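Local coordinates for phenylacetic acid degradation protein PaaI (Thermus thermophilus HB8, PDB 1WLU), which acts as a hot dog fold thioesterase in phenylacetic acid degradation, probably hydrolysing acyl-CoA thioesters, at the interface of chains A and B and the interface of chains A and C. Coordinates in Å, arbitrary orientation; residue numbers count along the deposited sequence, not the author numbering. Chains: chain A/B/C, phenylacetic acid degradation protein PaaI.

Contact 1: the interface of chains A and B. Residues chain A 1-4, 52-53; chain B 33-34.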
ATOM      1  N   MET A   1     -27.304   8.867  10.298  1.00 26.89           N
ATOM      2  CA  MET A   1     -25.865   8.952   9.915  1.00 26.35           C
ATOM      3  C   MET A   1     -25.414  10.407   9.884  1.00 25.63           C
ATOM      4  O   MET A   1     -25.902  11.207   9.087  1.00 25.82           O
ATOM      5  CB  MET A   1     -25.644   8.319   8.535  1.00 27.92           C
ATOM      6  CG  MET A   1     -24.181   8.003   8.186  1.00 29.89           C
ATOM      7  SD  MET A   1     -23.070   9.427   8.018  1.00 31.50           S
ATOM      8  CE  MET A   1     -23.342   9.884   6.304  1.00 32.19           C
ATOM      9  N   ARG A   2     -24.488  10.742  10.773  1.00 23.74           N
ATOM     10  CA  ARG A   2     -23.941  12.086  10.843  1.00 22.47           C
ATOM     11  C   ARG A   2     -22.433  11.960  10.980  1.00 20.67           C
ATOM     12  O   ARG A   2     -21.938  11.310  11.902  1.00 22.32           O
ATOM     13  CB  ARG A   2     -24.506  12.841  12.048  1.00 23.46           C
ATOM     14  CG  ARG A   2     -23.809  14.162  12.311  1.00 26.09           C
ATOM     15  CD  ARG A   2     -24.333  14.837  13.567  1.00 28.53           C
ATOM     16  NE  ARG A   2     -23.440  15.905  14.007  1.00 32.16           N
ATOM     17  CZ  ARG A   2     -23.139  16.977  13.282  1.00 32.17           C
ATOM     18  NH1 ARG A   2     -23.664  17.133  12.076  1.00 33.08           N
ATOM     19  NH2 ARG A   2     -22.302  17.887  13.760  1.00 33.77           N
ATOM     20  N   ASP A   3     -21.704  12.565  10.052  1.00 18.70           N
ATOM     21  CA  ASP A   3     -20.250  12.513  10.092  1.00 17.15           C
ATOM     22  C   ASP A   3     -19.733  13.942  10.215  1.00 16.01           C
ATOM     23  O   ASP A   3     -19.701  14.689   9.240  1.00 15.94           O
ATOM     24  CB  ASP A   3     -19.710  11.851   8.822  1.00 17.43           C
ATOM     25  CG  ASP A   3     -18.244  11.499   8.934  1.00 17.68           C
ATOM     26  OD1 ASP A   3     -17.425  12.427   9.100  1.00 16.89           O
ATOM     27  OD2 ASP A   3     -17.912  10.294   8.861  1.00 18.31           O
ATOM     28  N   PRO A   4     -19.331  14.340  11.431  1.00 16.24           N
ATOM     29  CA  PRO A   4     -18.821  15.691  11.679  1.00 15.91           C
ATOM     30  C   PRO A   4     -17.708  16.156  10.746  1.00 15.56           C
ATOM     31  O   PRO A   4     -17.725  17.292  10.279  1.00 16.32           O
ATOM     32  CB  PRO A   4     -18.370  15.625  13.135  1.00 17.37           C
ATOM     33  CG  PRO A   4     -19.341  14.655  13.732  1.00 17.54           C
ATOM     34  CD  PRO A   4     -19.383  13.566  12.684  1.00 15.80           C
ATOM     35  N   ALA A  52     -15.752   4.465   3.670  1.00 12.59           N
ATOM     36  CA  ALA A  52     -16.454   4.213   4.922  1.00 14.10           C
ATOM     37  C   ALA A  52     -17.933   3.924   4.694  1.00 14.58           C
ATOM     38  O   ALA A  52     -18.476   2.956   5.225  1.00 14.42           O
ATOM     39  CB  ALA A  52     -16.301   5.411   5.847  1.00 15.24           C
ATOM     40  N   LEU A  53     -18.587   4.765   3.902  1.00 13.94           N
ATOM     41  CA  LEU A  53     -20.004   4.573   3.637  1.00 14.60           C
ATOM     42  C   LEU A  53     -20.275   3.276   2.878  1.00 14.71           C
ATOM     43  O   LEU A  53     -21.161   2.505   3.254  1.00 15.21           O
ATOM     44  CB  LEU A  53     -20.567   5.773   2.870  1.00 15.73           C
ATOM     45  CG  LEU A  53     -20.652   7.063   3.695  1.00 17.27           C
ATOM     46  CD1 LEU A  53     -21.175   8.195   2.829  1.00 19.13           C
ATOM     47  CD2 LEU A  53     -21.561   6.849   4.902  1.00 21.21           C
TER
ATOM     48  N   ASN B  33     -15.819  11.009  12.971  1.00 16.71           N
ATOM     49  CA  ASN B  33     -16.527  10.411  11.848  1.00 17.84           C
ATOM     50  C   ASN B  33     -17.894   9.908  12.298  1.00 19.66           C
ATOM     51  O   ASN B  33     -18.338  10.202  13.409  1.00 19.93           O
ATOM     52  CB  ASN B  33     -15.723   9.242  11.274  1.00 17.94           C
ATOM     53  CG  ASN B  33     -15.387   8.204  12.322  1.00 18.68           C
ATOM     54  OD1 ASN B  33     -16.123   8.027  13.290  1.00 18.69           O
ATOM     55  ND2 ASN B  33     -14.273   7.500  12.127  1.00 19.38           N
ATOM     56  N   LEU B  34     -18.543   9.138  11.429  1.00 20.93           N
ATOM     57  CA  LEU B  34     -19.862   8.581  11.714  1.00 22.89           C
ATOM     58  C   LEU B  34     -19.817   7.558  12.847  1.00 23.79           C
ATOM     59  O   LEU B  34     -20.857   7.160  13.368  1.00 25.37           O
ATOM     60  CB  LEU B  34     -20.444   7.921  10.458  1.00 24.24           C
ATOM     61  CG  LEU B  34     -19.797   6.625   9.950  1.00 24.30           C
ATOM     62  CD1 LEU B  34     -20.640   6.062   8.811  1.00 27.07           C
ATOM     63  CD2 LEU B  34     -18.368   6.881   9.486  1.00 26.33           C
TER
HETATM   64  O   HOH W   1     -23.463   8.562  12.839  1.00 33.76           O
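Residues A:Met1 to A:Asp3 and the end of helix 40-56 of chain A grasp the loop residue B:Leu34 in a two-fold symmetric interface that probably holds together the hot dog dimer. Chain A buries 93 Å² of B:Leu34. Its CG lies between the backbone N and the carbonyl carbon (chi1 70°), which carries the branched tip into chain A. Methyl CD1 touches two apolar groups of chain A, 4.1 Å from A:Leu53 CD2 and equally far from A:Met1 CG. The thioether SD of A:Met1, on a chain bent at chi2 and chi3, comes to 3.9 Å from B:Leu34 CB. The other methyl, CD2, faces A:Ala52 CB more loosely at 4.4 Å and also meets the carboxylate of A:Asp3. That carboxylate turns to the backbone of the loop: OD2 takes a weak, bent hydrogen bond from B:Leu34 N (2.9 Å, 126° at H), and CG packs 3.6 Å from B:Asn33 CA. On the far side of B:Leu34 a water links its carbonyl O (3.0 Å from the water) to both N and O of A:Arg2, so polar links flank the apolar plug. B:Asn33 is probably the conserved active-site asparagine of PaaI thioesterases, and the grip may help to position it. In the fold, the N-terminal segment leading into helix 4-8 and the long helix 40-56 together form chain A's side of the site, opposite the loop after 3-10 helix 29-31 of chain B.

Contact 2: the interface of chains A and C. Residues chain A 66-67, 69, 111; chain C 66-67, 69, 111.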
ATOM      1  N   CYS A  66      -5.089   1.204   3.988  1.00 11.58           N
ATOM      2  CA  CYS A  66      -5.529   1.956   2.821  1.00 12.08           C
ATOM      3  C   CYS A  66      -4.346   2.513   2.049  1.00 12.36           C
ATOM      4  O   CYS A  66      -3.354   2.948   2.637  1.00 13.36           O
ATOM      5  CB  CYS A  66      -6.432   3.112   3.247  1.00 12.38           C
ATOM      6  SG  CYS A  66      -7.864   2.581   4.203  1.00 14.16           S
ATOM      7  N   ARG A  67      -4.461   2.494   0.727  1.00 11.24           N
ATOM      8  CA  ARG A  67      -3.423   3.015  -0.151  1.00 11.34           C
ATOM      9  C   ARG A  67      -4.023   4.131  -0.987  1.00 10.66           C
ATOM     10  O   ARG A  67      -5.150   4.020  -1.478  1.00 11.59           O
ATOM     11  CB  ARG A  67      -2.895   1.915  -1.076  1.00 11.00           C
ATOM     12  CG  ARG A  67      -1.857   2.383  -2.098  1.00 12.04           C
ATOM     13  CD  ARG A  67      -1.491   1.222  -3.012  1.00 11.51           C
ATOM     14  NE  ARG A  67      -0.607   1.597  -4.116  1.00 11.50           N
ATOM     15  CZ  ARG A  67       0.690   1.313  -4.181  1.00 12.21           C
ATOM     16  NH1 ARG A  67       1.290   0.646  -3.202  1.00 12.16           N
ATOM     17  NH2 ARG A  67       1.387   1.676  -5.250  1.00 12.74           N
ATOM     18  N   ASP A  69      -2.987   6.572  -4.229  1.00 11.17           N
ATOM     19  CA  ASP A  69      -2.065   6.872  -5.320  1.00 11.29           C
ATOM     20  C   ASP A  69      -2.537   8.166  -5.973  1.00 11.76           C
ATOM     21  O   ASP A  69      -3.666   8.251  -6.451  1.00 11.76           O
ATOM     22  CB  ASP A  69      -2.052   5.723  -6.335  1.00 11.97           C
ATOM     23  CG  ASP A  69      -1.418   4.462  -5.775  1.00 11.88           C
ATOM     24  OD1 ASP A  69      -0.281   4.545  -5.264  1.00 13.07           O
ATOM     25  OD2 ASP A  69      -2.047   3.385  -5.853  1.00 12.57           O
ATOM     26  N   THR A 111      -7.297   2.387  -2.484  1.00 11.17           N
ATOM     27  CA  THR A 111      -7.564   0.964  -2.322  1.00 12.05           C
ATOM     28  C   THR A 111      -7.570   0.723  -0.818  1.00 12.66           C
ATOM     29  O   THR A 111      -6.586   1.013  -0.144  1.00 14.43           O
ATOM     30  CB  THR A 111      -6.451   0.114  -2.969  1.00 14.00           C
ATOM     31  OG1 THR A 111      -6.220   0.566  -4.311  1.00 15.43           O
ATOM     32  CG2 THR A 111      -6.855  -1.355  -3.001  1.00 15.92           C
TER
ATOM     33  N   CYS C  66       4.340  -1.304  -4.766  1.00 11.58           N
ATOM     34  CA  CYS C  66       3.301  -2.256  -5.135  1.00 12.08           C
ATOM     35  C   CYS C  66       2.553  -2.754  -3.911  1.00 12.36           C
ATOM     36  O   CYS C  66       3.146  -2.976  -2.854  1.00 13.36           O
ATOM     37  CB  CYS C  66       3.913  -3.451  -5.863  1.00 12.38           C
ATOM     38  SG  CYS C  66       4.859  -2.985  -7.324  1.00 14.16           S
ATOM     39  N   ARG C  67       1.246  -2.927  -4.066  1.00 11.24           N
ATOM     40  CA  ARG C  67       0.395  -3.423  -2.993  1.00 11.34           C
ATOM     41  C   ARG C  67      -0.262  -4.708  -3.463  1.00 10.66           C
ATOM     42  O   ARG C  67      -0.710  -4.809  -4.608  1.00 11.59           O
ATOM     43  CB  ARG C  67      -0.686  -2.397  -2.644  1.00 11.00           C
ATOM     44  CG  ARG C  67      -1.687  -2.860  -1.582  1.00 12.04           C
ATOM     45  CD  ARG C  67      -2.758  -1.795  -1.401  1.00 11.51           C
ATOM     46  NE  ARG C  67      -3.844  -2.197  -0.508  1.00 11.50           N
ATOM     47  CZ  ARG C  67      -4.005  -1.759   0.738  1.00 12.21           C
ATOM     48  NH1 ARG C  67      -3.148  -0.896   1.271  1.00 12.16           N
ATOM     49  NH2 ARG C  67      -5.050  -2.169   1.446  1.00 12.74           N
ATOM     50  N   ASP C  69      -3.207  -7.406  -2.204  1.00 11.17           N
ATOM     51  CA  ASP C  69      -4.293  -7.728  -1.283  1.00 11.29           C
ATOM     52  C   ASP C  69      -4.752  -9.147  -1.597  1.00 11.76           C
ATOM     53  O   ASP C  69      -5.162  -9.440  -2.718  1.00 11.76           O
ATOM     54  CB  ASP C  69      -5.446  -6.733  -1.452  1.00 11.97           C
ATOM     55  CG  ASP C  69      -5.083  -5.337  -0.976  1.00 11.88           C
ATOM     56  OD1 ASP C  69      -4.618  -5.205   0.176  1.00 13.07           O
ATOM     57  OD2 ASP C  69      -5.269  -4.370  -1.746  1.00 12.57           O
ATOM     58  N   THR C 111      -1.817  -3.614  -6.982  1.00 11.17           N
ATOM     59  CA  THR C 111      -1.827  -2.228  -7.432  1.00 12.05           C
ATOM     60  C   THR C 111      -0.368  -1.792  -7.427  1.00 12.66           C
ATOM     61  O   THR C 111       0.292  -1.860  -6.393  1.00 14.43           O
ATOM     62  CB  THR C 111      -2.629  -1.337  -6.461  1.00 14.00           C
ATOM     63  OG1 THR C 111      -3.910  -1.930  -6.211  1.00 15.43           O
ATOM     64  CG2 THR C 111      -2.830   0.051  -7.058  1.00 15.92           C
TER
HETATM   65  O   HOH W   2      -6.413  -0.863  -6.660  0.50 24.14           O
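A:Arg67, in extended strand conformation (phi -120°, psi 137°), lies on strand 61-70 beside A:Thr111 of strand 105-116, and both face their two-fold copies in chain C. This is a sheet-to-sheet contact of the hot dog thioesterase fold, probably joining two dimers in the tetramer. The side chains of A:Arg67 and C:Arg67, each extended from CG to NE, slide past one another in opposite directions, and their CD methylenes touch at 3.6 Å. Each guanidinium thereby reaches over the partner's strand: the carbonyl O of C:Thr111 lies 3.8 Å above the plane of A:Arg67, over its centre, and NH1 of A:Arg67 comes to 3.7 Å from C:Arg67 CB. The two guanidinium planes are 67° apart, so they do not stack. A:Asp69 fixes the rotation of the arginine from its own side, its OD2 accepting a nearly straight hydrogen bond from NE (2.9 Å) through the syn lone pair, in the guanidinium plane, which is also a salt bridge. The same OD2 lies 3.6 Å from the methyl CG2 of C:Thr111. The charge of each arginine is likely to be eased by its own aspartate and by the carbonyl oxygen over its face. The hydroxyls OG1 of A:Thr111 and C:Thr111, 3.9 Å apart, share a water 2.8 Å from each OG1. An alanine in place of A:Arg67 would probably leave the A:Asp69 carboxylate without this cationic mate and open a gap beside the C:Arg67 methylenes.

The C-alpha centres of contact 1 and contact 2 are about 24 Å apart, and the two share no residue, yet chain A takes part in both. Helix 40-56, which serves contact 1, is followed in sequence by strand 61-70, which serves contact 2. In these patches chain A meets chain B through its N-terminal segment and long helix, and chain C through its sheet; by symmetry its own loop is held by chain B in the same way. This fits a tetramer built as a pair of dimers. Strand 61-70 also carries the CoA-binding residues A:Ala63 and A:Tyr70, so the second interface could plausibly influence the CoA-binding site, although the structure alone does not show this.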